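Local coordinates for fatty acid-binding protein TM_1468 (PDB 1VPV) that binds long-chain fatty acids such as palmitate and may take part in lipid transport or fatty acid metabolism, at residues K89-D94 / V121-Y126; V100-S105 / G109-A114. All coordinates share one frame; numbering follows the deposited sequence.

Contact 1: residues K89-D94 / V121-Y126; sequences KYKEED and VDIPVY
Lys91, in the last turn of helix 80-92, lies along Ile123 and reaches Asp122 with its far end. Its CB stands 4.1 Å from Ile123 CD1, the same methyl that rests 3.9 Å from Lys91 CA on the helix backbone. With CG anti to the backbone N (chi1 -180°), the chain runs outward past that of Ile123, which points in the opposite sense, until Lys91 CD comes 4.2 Å from Ile123 CB. CE then meets the carboxylate, 3.8 Å from Asp122 OD2. A bend at the last torsion (chi4 53°) leaves NZ 4.0 Å from Asp122 OD2, too far for a salt bridge, so the attraction of the opposite charges is probably modest. Lysine suits this margin because its methylenes can pack on an isoleucine while its charged end can remain near solvent; aspartate, short and exposed, probably suits its own place by setting a negative charge near that end.

The helix ends here in a Schellman motif: Asp94, at positive phi, is the C-prime residue, with Tyr95 N bonded to Tyr90 O and Asp94 N to Lys91 O. The other segment leads into strand 125-129, which pairs in parallel with strand 97-102. Ile123, branched and wholly apolar, packs, buried, between helix and sheet, where it also touches Val98. The Tyr90 ring packs on Lys16 and Leu18 of strand 15-20, and its hydroxyl is hydrogen-bonded to Asp36.

Contact 2: residues V100-S105 / G109-A114; sequences VLTLSS and GTYNSA
Thr102 and Tyr111 meet where the loop after strand 97-102 leads to helix 110-118; strand and helix are the first two elements of a beta-alpha-beta unit completed by strand 125-129. The short segments of strand and helix run nearly antiparallel, at 157°, with their axes 8.8 Å apart.

Among the apolar contacts, small groups meet at Val100, Ala114 and the threonine methyls. Val100 CG1 lies 4.2 Å from Ala114 CB, and alanine lets the helix come close to a beta-branched strand residue. Thr102 CG2 touches both Ala114 CB and Thr110 CG2. The larger Leu103 turns CD2 across Thr110, 3.6 Å from its CB, and also touches the bound palmitate. Ser105 CB approaches Tyr111 CD2 obliquely.

Among the polar atoms, Thr102 OG1 donates to Leu103 O (3.0 Å), tilted 32° from the carbonyl plane. Its chi1 of 72° sets OG1 between backbone N and carbonyl carbon, 3.4 Å from Tyr111 CB and in plane at the ring edge, 3.8 Å from Tyr111 CD1. A valine in place of Thr102 would probably keep much of the packing but leave Leu103 O without its hydroxyl donor, reliant on water. Thr110 OG1 is hydrogen-bonded to OG of the palmitate-binding Ser108, and Ser105 OG to Asp129. One water bridges the segments at the start of the helix, accepting from Tyr111 N and apparently donating to Leu103 O, each at 2.8 Å.

Overall arrangement
Contact 2 is nested within the loop of chain that contact 1 closes: helix 80-92 leads to strand 97-102, then helix 110-118, then strand 125-129. The two centres are about 17 Å apart, on the same side of the chain's centre. Strands 97-102 and 125-129 are parallel neighbours in one sheet, and there the contacts join directly, Tyr126 O lying 2.8 Å from Val100 N in a probable hydrogen bond, with Val125 CG1 packed on Val100 CG2. Contact 1 sits at the partly exposed periphery, its centre about 24 Å from the chain's centre, away from the fatty acid. Contact 2, about 12 Å from that centre, lies at the strand end beside palmitate, so one sheet links the protein's outer margin to its lipid site.

Contact 1: residues K89-D94 / V121-Y126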
loop_
_atom_site.group_PDB
_atom_site.type_symbol
_atom_site.label_atom_id
_atom_site.label_comp_id
_atom_site.label_asym_id
_atom_site.label_seq_id
_atom_site.Cartn_x
_atom_site.Cartn_y
_atom_site.Cartn_z
ATOM N N LYS A 89 -19.452 13.805 1.555
ATOM C CA LYS A 89 -19.365 14.151 0.144
ATOM C C LYS A 89 -19.887 13.011 -0.724
ATOM O O LYS A 89 -20.610 13.250 -1.690
ATOM C CB LYS A 89 -17.947 14.534 -0.249
ATOM C CG LYS A 89 -17.723 14.721 -1.757
ATOM C CD LYS A 89 -16.233 15.048 -2.006
ATOM C CE LYS A 89 -15.590 14.162 -3.072
ATOM N NZ LYS A 89 -16.105 14.473 -4.428
ATOM N N TYR A 90 -19.538 11.777 -0.373
ATOM C CA TYR A 90 -20.046 10.610 -1.091
ATOM C C TYR A 90 -21.556 10.498 -0.975
ATOM O O TYR A 90 -22.221 10.172 -1.950
ATOM C CB TYR A 90 -19.366 9.324 -0.624
ATOM C CG TYR A 90 -17.853 9.380 -0.703
ATOM C CD1 TYR A 90 -17.195 10.075 -1.713
ATOM C CD2 TYR A 90 -17.076 8.716 0.230
ATOM C CE1 TYR A 90 -15.792 10.096 -1.776
ATOM C CE2 TYR A 90 -15.696 8.744 0.174
ATOM C CZ TYR A 90 -15.061 9.429 -0.821
ATOM O OH TYR A 90 -13.679 9.438 -0.819
ATOM N N LYS A 91 -22.090 10.820 0.198
ATOM C CA LYS A 91 -23.521 10.814 0.422
ATOM C C LYS A 91 -24.272 11.793 -0.466
ATOM O O LYS A 91 -25.274 11.434 -1.093
ATOM C CB LYS A 91 -23.794 11.170 1.873
ATOM C CG LYS A 91 -25.259 11.203 2.281
ATOM C CD LYS A 91 -25.347 11.201 3.793
ATOM C CE LYS A 91 -26.645 11.815 4.282
ATOM N NZ LYS A 91 -27.794 11.147 3.628
ATOM N N GLU A 92 -23.800 13.026 -0.502
ATOM C CA GLU A 92 -24.420 14.061 -1.313
ATOM C C GLU A 92 -24.235 13.766 -2.805
ATOM O O GLU A 92 -25.012 14.257 -3.623
ATOM C CB GLU A 92 -23.871 15.458 -0.956
ATOM N N GLU A 93 -23.232 12.963 -3.163
ATOM C CA GLU A 93 -23.116 12.463 -4.543
ATOM C C GLU A 93 -23.917 11.175 -4.814
ATOM O O GLU A 93 -23.715 10.535 -5.843
ATOM C CB GLU A 93 -21.658 12.194 -4.918
ATOM C CG GLU A 93 -20.726 13.397 -4.956
ATOM C CD GLU A 93 -19.299 12.973 -5.141
ATOM O OE1 GLU A 93 -19.042 11.743 -5.163
ATOM O OE2 GLU A 93 -18.415 13.857 -5.256
ATOM N N ASP A 94 -24.797 10.798 -3.895
ATOM C CA ASP A 94 -25.795 9.705 -4.090
ATOM C C ASP A 94 -25.204 8.280 -4.050
ATOM O O ASP A 94 -25.791 7.338 -4.543
ATOM C CB ASP A 94 -26.656 9.933 -5.375
ATOM C CG ASP A 94 -27.966 9.149 -5.375
ATOM O OD1 ASP A 94 -28.657 9.119 -4.339
ATOM O OD2 ASP A 94 -28.337 8.581 -6.428
ATOM N N VAL A 121 -22.032 9.586 10.855
ATOM C CA VAL A 121 -22.726 9.833 9.584
ATOM C C VAL A 121 -23.820 8.798 9.321
ATOM O O VAL A 121 -23.778 7.669 9.829
ATOM C CB VAL A 121 -21.785 9.840 8.349
ATOM C CG1 VAL A 121 -20.739 10.904 8.482
ATOM C CG2 VAL A 121 -21.092 8.469 8.121
ATOM N N ASP A 122 -24.789 9.215 8.506
ATOM C CA ASP A 122 -25.940 8.409 8.090
ATOM C C ASP A 122 -25.649 7.244 7.171
ATOM O O ASP A 122 -26.375 6.251 7.172
ATOM C CB ASP A 122 -26.885 9.308 7.301
ATOM C CG ASP A 122 -27.666 10.208 8.175
ATOM O OD1 ASP A 122 -27.720 9.919 9.390
ATOM O OD2 ASP A 122 -28.224 11.200 7.651
ATOM N N ILE A 123 -24.646 7.421 6.330
ATOM C CA ILE A 123 -24.413 6.572 5.181
ATOM C C ILE A 123 -23.612 5.352 5.640
ATOM O O ILE A 123 -22.595 5.512 6.303
ATOM C CB ILE A 123 -23.692 7.380 4.038
ATOM C CG1 ILE A 123 -23.355 6.477 2.851
ATOM C CG2 ILE A 123 -22.390 8.092 4.547
ATOM C CD1 ILE A 123 -22.745 7.234 1.662
ATOM N N PRO A 124 -24.063 4.133 5.302
ATOM C CA PRO A 124 -23.373 2.973 5.860
ATOM C C PRO A 124 -21.931 2.935 5.367
ATOM O O PRO A 124 -21.681 3.090 4.187
ATOM C CB PRO A 124 -24.167 1.786 5.339
ATOM C CG PRO A 124 -25.333 2.305 4.620
ATOM C CD PRO A 124 -25.172 3.758 4.407
ATOM N N VAL A 125 -20.985 2.826 6.285
ATOM C CA VAL A 125 -19.568 2.818 5.943
ATOM C C VAL A 125 -19.002 1.567 6.532
ATOM O O VAL A 125 -19.126 1.330 7.719
ATOM C CB VAL A 125 -18.845 4.023 6.542
ATOM C CG1 VAL A 125 -17.332 3.931 6.309
ATOM C CG2 VAL A 125 -19.413 5.339 5.975
ATOM N N TYR A 126 -18.400 0.744 5.697
ATOM C CA TYR A 126 -17.763 -0.478 6.149
ATOM C C TYR A 126 -16.255 -0.311 6.066
ATOM O O TYR A 126 -15.723 -0.030 5.008
ATOM C CB TYR A 126 -18.223 -1.615 5.275
ATOM C CG TYR A 126 -19.684 -1.909 5.446
ATOM C CD1 TYR A 126 -20.123 -2.825 6.389
ATOM C CD2 TYR A 126 -20.634 -1.294 4.644
ATOM C CE1 TYR A 126 -21.478 -3.113 6.533
ATOM C CE2 TYR A 126 -21.977 -1.572 4.781
ATOM C CZ TYR A 126 -22.394 -2.474 5.729
ATOM O OH TYR A 126 -23.741 -2.732 5.883
#

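Contact 2: residues V100-S105 / G109-A114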
loop_
_atom_site.group_PDB
_atom_site.type_symbol
_atom_site.label_atom_id
_atom_site.label_comp_id
_atom_site.label_asym_id
_atom_site.label_seq_id
_atom_site.Cartn_x
_atom_site.Cartn_y
_atom_site.Cartn_z
ATOM N N VAL A 100 -14.316 1.311 2.976
ATOM C CA VAL A 100 -12.969 1.841 3.289
ATOM C C VAL A 100 -11.969 0.709 3.576
ATOM O O VAL A 100 -12.210 -0.156 4.408
ATOM C CB VAL A 100 -13.013 2.767 4.556
ATOM C CG1 VAL A 100 -11.654 3.394 4.838
ATOM C CG2 VAL A 100 -14.084 3.820 4.420
ATOM N N LEU A 101 -10.846 0.747 2.893
ATOM C CA LEU A 101 -9.731 -0.174 3.129
ATOM C C LEU A 101 -8.559 0.646 3.600
ATOM O O LEU A 101 -8.059 1.512 2.865
ATOM C CB LEU A 101 -9.329 -0.908 1.827
ATOM C CG LEU A 101 -10.192 -2.124 1.529
ATOM C CD1 LEU A 101 -11.501 -1.672 1.013
ATOM C CD2 LEU A 101 -9.547 -3.057 0.538
ATOM N N THR A 102 -8.140 0.417 4.834
ATOM C CA THR A 102 -7.012 1.154 5.396
ATOM C C THR A 102 -5.820 0.280 5.571
ATOM O O THR A 102 -5.934 -0.942 5.715
ATOM C CB THR A 102 -7.301 1.719 6.777
ATOM O OG1 THR A 102 -7.345 0.651 7.742
ATOM C CG2 THR A 102 -8.599 2.530 6.768
ATOM N N LEU A 103 -4.670 0.927 5.640
ATOM C CA LEU A 103 -3.463 0.233 6.080
ATOM C C LEU A 103 -3.634 -0.388 7.490
ATOM O O LEU A 103 -4.503 -0.002 8.276
ATOM C CB LEU A 103 -2.229 1.156 5.997
ATOM C CG LEU A 103 -1.991 2.165 7.102
ATOM C CD1 LEU A 103 -0.535 2.527 7.125
ATOM C CD2 LEU A 103 -2.863 3.409 6.994
ATOM N N SER A 104 -2.785 -1.363 7.769
ATOM C CA SER A 104 -2.808 -2.111 9.014
ATOM C C SER A 104 -3.051 -1.251 10.242
ATOM O O SER A 104 -2.352 -0.247 10.474
ATOM C CB SER A 104 -1.486 -2.849 9.202
ATOM O OG SER A 104 -1.391 -3.315 10.544
ATOM N N SER A 105 -3.986 -1.680 11.063
ATOM C CA SER A 105 -4.242 -1.031 12.336
ATOM C C SER A 105 -3.043 -1.114 13.269
ATOM O O SER A 105 -3.006 -0.447 14.304
ATOM C CB SER A 105 -5.439 -1.690 13.050
ATOM O OG SER A 105 -5.164 -3.063 13.308
ATOM N N GLY A 109 -3.042 4.704 13.210
ATOM C CA GLY A 109 -4.423 4.988 13.716
ATOM C C GLY A 109 -5.421 5.373 12.608
ATOM O O GLY A 109 -6.545 5.787 12.874
ATOM N N THR A 110 -5.016 5.222 11.346
ATOM C CA THR A 110 -5.925 5.522 10.258
ATOM C C THR A 110 -7.224 4.715 10.365
ATOM O O THR A 110 -8.325 5.271 10.247
ATOM C CB THR A 110 -5.240 5.297 8.913
ATOM O OG1 THR A 110 -4.091 6.152 8.846
ATOM C CG2 THR A 110 -6.181 5.644 7.776
ATOM N N TYR A 111 -7.091 3.420 10.620
ATOM C CA TYR A 111 -8.246 2.560 10.807
ATOM C C TYR A 111 -9.118 3.077 11.934
ATOM O O TYR A 111 -10.354 3.100 11.806
ATOM C CB TYR A 111 -7.822 1.110 11.063
ATOM C CG TYR A 111 -8.948 0.208 11.483
ATOM C CD1 TYR A 111 -9.753 -0.411 10.545
ATOM C CD2 TYR A 111 -9.216 -0.029 12.836
ATOM C CE1 TYR A 111 -10.796 -1.240 10.936
ATOM C CE2 TYR A 111 -10.258 -0.847 13.234
ATOM C CZ TYR A 111 -11.040 -1.447 12.271
ATOM O OH TYR A 111 -12.072 -2.261 12.649
ATOM N N ASN A 112 -8.499 3.517 13.029
ATOM C CA ASN A 112 -9.285 4.030 14.138
ATOM C C ASN A 112 -10.095 5.248 13.733
ATOM O O ASN A 112 -11.290 5.283 14.003
ATOM C CB ASN A 112 -8.436 4.292 15.384
ATOM C CG ASN A 112 -8.158 3.003 16.176
ATOM O OD1 ASN A 112 -8.728 1.939 15.880
ATOM N ND2 ASN A 112 -7.277 3.091 17.174
ATOM N N SER A 113 -9.459 6.201 13.054
ATOM C CA SER A 113 -10.122 7.429 12.623
ATOM C C SER A 113 -11.323 7.133 11.727
ATOM O O SER A 113 -12.434 7.666 11.931
ATOM C CB SER A 113 -9.163 8.328 11.866
ATOM O OG SER A 113 -8.333 9.021 12.737
ATOM N N ALA A 114 -11.080 6.257 10.763
ATOM C CA ALA A 114 -12.079 5.885 9.771
ATOM C C ALA A 114 -13.291 5.278 10.432
ATOM O O ALA A 114 -14.416 5.574 10.037
ATOM C CB ALA A 114 -11.488 4.899 8.757
HETATM O O HOH W 1 -4.644 2.052 10.219
#